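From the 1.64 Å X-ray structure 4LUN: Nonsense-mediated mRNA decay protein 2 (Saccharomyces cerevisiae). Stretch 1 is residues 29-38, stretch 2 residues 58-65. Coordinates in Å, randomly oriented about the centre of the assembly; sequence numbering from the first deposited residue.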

ATOM      1  N   LYS A  29       3.808  32.612 -24.252  1.00 46.10           N
ATOM      2  CA  LYS A  29       4.028  32.751 -22.818  1.00 43.04           C
ATOM      3  C   LYS A  29       2.990  31.952 -22.034  1.00 40.75           C
ATOM      4  O   LYS A  29       1.844  31.799 -22.468  1.00 48.07           O
ATOM      5  CB  LYS A  29       3.969  34.226 -22.409  1.00 42.13           C
ATOM      6  CG  LYS A  29       4.659  34.541 -21.088  1.00 44.20           C
ATOM      7  CD  LYS A  29       4.448  35.990 -20.680  1.00 37.55           C
ATOM      8  CE  LYS A  29       3.503  36.115 -19.497  1.00 41.31           C
ATOM      9  NZ  LYS A  29       4.226  36.280 -18.203  1.00 46.74           N
ATOM     10  N   LEU A  30       3.396  31.438 -20.878  1.00 42.26           N
ATOM     11  CA  LEU A  30       2.473  30.731 -19.996  1.00 39.97           C
ATOM     12  C   LEU A  30       1.677  31.707 -19.132  1.00 33.88           C
ATOM     13  O   LEU A  30       2.139  32.817 -18.845  1.00 35.31           O
ATOM     14  CB  LEU A  30       3.236  29.750 -19.114  1.00 38.50           C
ATOM     15  CG  LEU A  30       3.884  28.577 -19.851  1.00 44.72           C
ATOM     16  CD1 LEU A  30       4.847  27.838 -18.936  1.00 49.41           C
ATOM     17  CD2 LEU A  30       2.816  27.629 -20.393  1.00 41.71           C
ATOM     18  N   ASP A  31       0.479  31.276 -18.731  1.00 30.15           N
ATOM     19  CA  ASP A  31      -0.413  32.046 -17.862  1.00 25.78           C
ATOM     20  C   ASP A  31       0.074  31.920 -16.427  1.00 29.14           C
ATOM     21  O   ASP A  31      -0.066  30.860 -15.814  1.00 30.21           O
ATOM     22  CB  ASP A  31      -1.834  31.493 -17.991  1.00 25.88           C
ATOM     23  CG  ASP A  31      -2.873  32.304 -17.216  1.00 29.28           C
ATOM     24  OD1 ASP A  31      -2.504  33.089 -16.318  1.00 23.60           O
ATOM     25  OD2 ASP A  31      -4.077  32.139 -17.503  1.00 32.07           O
ATOM     26  N   SER A  32       0.653  32.992 -15.894  1.00 25.07           N
ATOM     27  CA  SER A  32       1.162  32.974 -14.525  1.00 28.65           C
ATOM     28  C   SER A  32       0.274  33.769 -13.578  1.00 28.03           C
ATOM     29  O   SER A  32       0.660  34.047 -12.440  1.00 31.83           O
ATOM     30  CB  SER A  32       2.603  33.496 -14.462  1.00 32.62           C
ATOM     31  OG  SER A  32       2.678  34.860 -14.827  1.00 38.58           O
ATOM     32  N   SER A  33      -0.923  34.117 -14.039  1.00 24.07           N
ATOM     33  CA  SER A  33      -1.828  34.951 -13.252  1.00 20.15           C
ATOM     34  C   SER A  33      -2.265  34.275 -11.956  1.00 22.91           C
ATOM     35  O   SER A  33      -2.333  33.043 -11.869  1.00 21.24           O
ATOM     36  CB  SER A  33      -3.066  35.318 -14.071  1.00 22.04           C
ATOM     37  OG  SER A  33      -3.886  34.180 -14.259  1.00 19.16           O
ATOM     38  N   ILE A  34      -2.573  35.091 -10.954  1.00 19.29           N
ATOM     39  CA  ILE A  34      -3.044  34.581  -9.675  1.00 16.80           C
ATOM     40  C   ILE A  34      -4.341  33.787  -9.863  1.00 22.55           C
ATOM     41  O   ILE A  34      -4.487  32.698  -9.306  1.00 21.58           O
ATOM     42  CB  ILE A  34      -3.250  35.699  -8.642  1.00 18.74           C
ATOM     43  CG1 ILE A  34      -1.922  36.392  -8.312  1.00 24.18           C
ATOM     44  CG2 ILE A  34      -3.909  35.152  -7.387  1.00 21.50           C
ATOM     45  CD1 ILE A  34      -0.835  35.454  -7.821  1.00 22.69           C
ATOM     46  N   LYS A  35      -5.264  34.319 -10.668  1.00 18.04           N
ATOM     47  CA  LYS A  35      -6.531  33.631 -10.922  1.00 19.47           C
ATOM     48  C   LYS A  35      -6.304  32.233 -11.491  1.00 20.73           C
ATOM     49  O   LYS A  35      -6.899  31.259 -11.019  1.00 20.52           O
ATOM     50  CB  LYS A  35      -7.423  34.451 -11.865  1.00 19.11           C
ATOM     51  CG  LYS A  35      -8.793  33.835 -12.134  1.00 25.23           C
ATOM     52  CD  LYS A  35      -9.772  34.887 -12.690  1.00 28.31           C
ATOM     53  CE  LYS A  35      -9.726  34.983 -14.210  1.00 28.85           C
ATOM     54  NZ  LYS A  35     -10.589  36.115 -14.726  1.00 23.34           N
ATOM     55  N   ARG A  36      -5.413  32.130 -12.473  1.00 20.50           N
ATOM     56  CA  ARG A  36      -5.156  30.852 -13.139  1.00 20.37           C
ATOM     57  C   ARG A  36      -4.547  29.850 -12.174  1.00 26.42           C
ATOM     58  O   ARG A  36      -4.919  28.668 -12.163  1.00 23.83           O
ATOM     59  CB  ARG A  36      -4.207  31.032 -14.326  1.00 23.20           C
ATOM     60  CG  ARG A  36      -4.154  29.817 -15.242  1.00 29.12           C
ATOM     61  CD  ARG A  36      -5.520  29.571 -15.847  1.00 31.67           C
ATOM     62  NE  ARG A  36      -5.594  28.316 -16.588  1.00 37.71           N
ATOM     63  CZ  ARG A  36      -5.288  28.195 -17.875  1.00 40.21           C
ATOM     64  NH1 ARG A  36      -4.874  29.254 -18.562  1.00 33.15           N
ATOM     65  NH2 ARG A  36      -5.393  27.017 -18.473  1.00 42.41           N
ATOM     66  N   ASN A  37      -3.604  30.324 -11.367  1.00 20.53           N
ATOM     67  CA  ASN A  37      -2.844  29.439 -10.496  1.00 28.91           C
ATOM     68  C   ASN A  37      -3.651  29.009  -9.282  1.00 30.07           C
ATOM     69  O   ASN A  37      -3.575  27.861  -8.862  1.00 27.97           O
ATOM     70  CB  ASN A  37      -1.517  30.081 -10.082  1.00 27.81           C
ATOM     71  CG  ASN A  37      -0.538  30.209 -11.245  1.00 34.27           C
ATOM     72  OD1 ASN A  37      -0.213  29.227 -11.912  1.00 42.60           O
ATOM     73  ND2 ASN A  37      -0.075  31.428 -11.496  1.00 41.20           N
ATOM     74  N   THR A  38      -4.430  29.925  -8.712  1.00 27.75           N
ATOM     75  CA  THR A  38      -5.325  29.542  -7.628  1.00 23.90           C
ATOM     76  C   THR A  38      -6.462  28.671  -8.159  1.00 29.97           C
ATOM     77  O   THR A  38      -6.987  27.824  -7.439  1.00 31.52           O
ATOM     78  CB  THR A  38      -5.907  30.762  -6.886  1.00 26.32           C
ATOM     79  OG1 THR A  38      -6.548  31.631  -7.823  1.00 25.22           O
ATOM     80  CG2 THR A  38      -4.818  31.518  -6.170  1.00 27.99           C
TER
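Stretch 2 (58-65) KDLSEASL

How does stretch 2 approach stretch 1? It arrives as the end of a helix, with Lys58 making no contact and Asp59 the first residue to reach across. The CA-to-CB bond of Asp59 points sideways, but chi1 near -68° brings the carboxylate nearer, and its OD1 accepts from both NE and NH2 of Arg36, each 3.2 Å away, in a salt bridge. Leu60 points away from stretch 1 and makes no contact. The chain then turns: Asp59 O accepts from Glu62 N at 3.0 Å and from Ala63 N at 2.5 Å, while Ser61, also pointing away, passes with its O 4.1 Å from Leu30 CD2.

What does Glu62 add? Its OE1 lies 2.4 Å from Arg36 NH2, a very short salt bridge, near the plane of the guanidinium like Asp59 OD1. Arg36 NH1 meanwhile holds Asp31 OD2 at 3.2 Å, so one arginine gathers three acidic residues from both stretches. The backbone of Glu62 also takes part, its O accepting from Asp31 N at 3.0 Å and lying 3.5 Å from Leu30 CD2.

Where do the backbones meet most closely? Ala63, extended at phi/psi -95/143, pairs with Asp31 in a single beta bridge, their CA atoms 4.5 Å apart, and the two chains run in the same sense here, Ser32 next facing Ser64 at a CA-CA distance of 4.7 Å. Asp31 O receives Ser64 N at 2.8 Å and also makes a CA-H...O contact with Ala63 CA at 3.4 Å. The small Ala63 CB rests 3.8 Å from Arg36 CG.

How does the contact finish? Ser64 points toward stretch 1, its CB 3.5 Å from Leu30 CB and 3.9 Å from Ser32 CB. Leu65 then turns to phi/psi -106/6, and its CD2 comes within 3.1 Å of Asn37 OD1, closing the contact against the helix of stretch 1.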

ATOM      1  N   LYS A  58      -4.672  20.103 -19.046  1.00 43.99           N
ATOM      2  CA  LYS A  58      -4.745  21.291 -19.895  1.00 46.06           C
ATOM      3  C   LYS A  58      -4.080  22.476 -19.205  1.00 41.70           C
ATOM      4  O   LYS A  58      -3.314  23.213 -19.827  1.00 45.60           O
ATOM      5  CB  LYS A  58      -6.200  21.620 -20.234  1.00 55.61           C
ATOM      6  CG  LYS A  58      -6.370  22.633 -21.359  1.00 57.79           C
ATOM      7  CD  LYS A  58      -7.841  22.844 -21.688  1.00 56.72           C
ATOM      8  CE  LYS A  58      -8.598  23.396 -20.488  1.00 59.99           C
ATOM      9  NZ  LYS A  58      -9.718  22.507 -20.052  1.00 61.12           N
ATOM     10  N   ASP A  59      -4.374  22.648 -17.918  1.00 41.34           N
ATOM     11  CA  ASP A  59      -3.764  23.703 -17.112  1.00 41.23           C
ATOM     12  C   ASP A  59      -2.251  23.565 -17.052  1.00 41.05           C
ATOM     13  O   ASP A  59      -1.526  24.556 -17.123  1.00 42.26           O
ATOM     14  CB  ASP A  59      -4.320  23.689 -15.685  1.00 43.94           C
ATOM     15  CG  ASP A  59      -5.781  24.100 -15.615  1.00 51.97           C
ATOM     16  OD1 ASP A  59      -6.080  25.289 -15.857  1.00 49.68           O
ATOM     17  OD2 ASP A  59      -6.627  23.237 -15.299  1.00 56.27           O
ATOM     18  N   LEU A  60      -1.772  22.333 -16.907  1.00 34.47           N
ATOM     19  CA  LEU A  60      -0.335  22.081 -16.880  1.00 39.54           C
ATOM     20  C   LEU A  60       0.329  22.466 -18.191  1.00 38.14           C
ATOM     21  O   LEU A  60       1.520  22.776 -18.225  1.00 34.79           O
ATOM     22  CB  LEU A  60      -0.050  20.614 -16.543  1.00 34.44           C
ATOM     23  CG  LEU A  60      -0.143  20.334 -15.048  1.00 35.96           C
ATOM     24  CD1 LEU A  60      -0.223  18.838 -14.774  1.00 37.14           C
ATOM     25  CD2 LEU A  60       1.058  20.951 -14.354  1.00 31.91           C
ATOM     26  N   SER A  61      -0.443  22.452 -19.273  1.00 37.26           N
ATOM     27  CA  SER A  61       0.092  22.836 -20.572  1.00 37.65           C
ATOM     28  C   SER A  61      -0.186  24.299 -20.889  1.00 40.19           C
ATOM     29  O   SER A  61       0.240  24.799 -21.929  1.00 45.05           O
ATOM     30  CB  SER A  61      -0.465  21.942 -21.686  1.00 45.73           C
ATOM     31  OG  SER A  61      -1.788  22.306 -22.031  1.00 47.93           O
ATOM     32  N   GLU A  62      -0.892  24.987 -19.996  1.00 34.86           N
ATOM     33  CA  GLU A  62      -1.240  26.392 -20.229  1.00 39.48           C
ATOM     34  C   GLU A  62      -0.763  27.318 -19.117  1.00 40.34           C
ATOM     35  O   GLU A  62      -0.402  28.472 -19.365  1.00 39.25           O
ATOM     36  CB  GLU A  62      -2.754  26.545 -20.411  1.00 40.12           C
ATOM     37  CG  GLU A  62      -3.282  25.983 -21.724  1.00 43.82           C
ATOM     38  CD  GLU A  62      -4.798  26.005 -21.806  1.00 52.75           C
ATOM     39  OE1 GLU A  62      -5.447  26.418 -20.821  1.00 54.79           O
ATOM     40  OE2 GLU A  62      -5.342  25.605 -22.856  1.00 58.91           O
ATOM     41  N   ALA A  63      -0.775  26.817 -17.887  1.00 34.64           N
ATOM     42  CA  ALA A  63      -0.428  27.640 -16.733  1.00 34.18           C
ATOM     43  C   ALA A  63       1.031  27.499 -16.340  1.00 39.78           C
ATOM     44  O   ALA A  63       1.610  26.412 -16.426  1.00 38.26           O
ATOM     45  CB  ALA A  63      -1.321  27.306 -15.555  1.00 34.47           C
ATOM     46  N   SER A  64       1.613  28.613 -15.911  1.00 32.45           N
ATOM     47  CA  SER A  64       2.916  28.625 -15.268  1.00 36.34           C
ATOM     48  C   SER A  64       2.665  28.579 -13.775  1.00 45.74           C
ATOM     49  O   SER A  64       2.234  29.566 -13.175  1.00 48.15           O
ATOM     50  CB  SER A  64       3.687  29.894 -15.612  1.00 42.91           C
ATOM     51  OG  SER A  64       4.810  30.038 -14.757  1.00 51.74           O
ATOM     52  N   LEU A  65       2.946  27.426 -13.186  1.00 38.57           N
ATOM     53  CA  LEU A  65       2.576  27.129 -11.811  1.00 35.12           C
ATOM     54  C   LEU A  65       3.769  27.161 -10.857  1.00 28.03           C
ATOM     55  O   LEU A  65       3.633  26.838  -9.676  1.00 30.77           O
ATOM     56  CB  LEU A  65       1.928  25.748 -11.767  1.00 31.93           C
ATOM     57  CG  LEU A  65       0.633  25.577 -12.556  1.00 33.55           C
ATOM     58  CD1 LEU A  65       0.364  24.118 -12.862  1.00 35.85           C
ATOM     59  CD2 LEU A  65      -0.525  26.157 -11.774  1.00 35.96           C
TER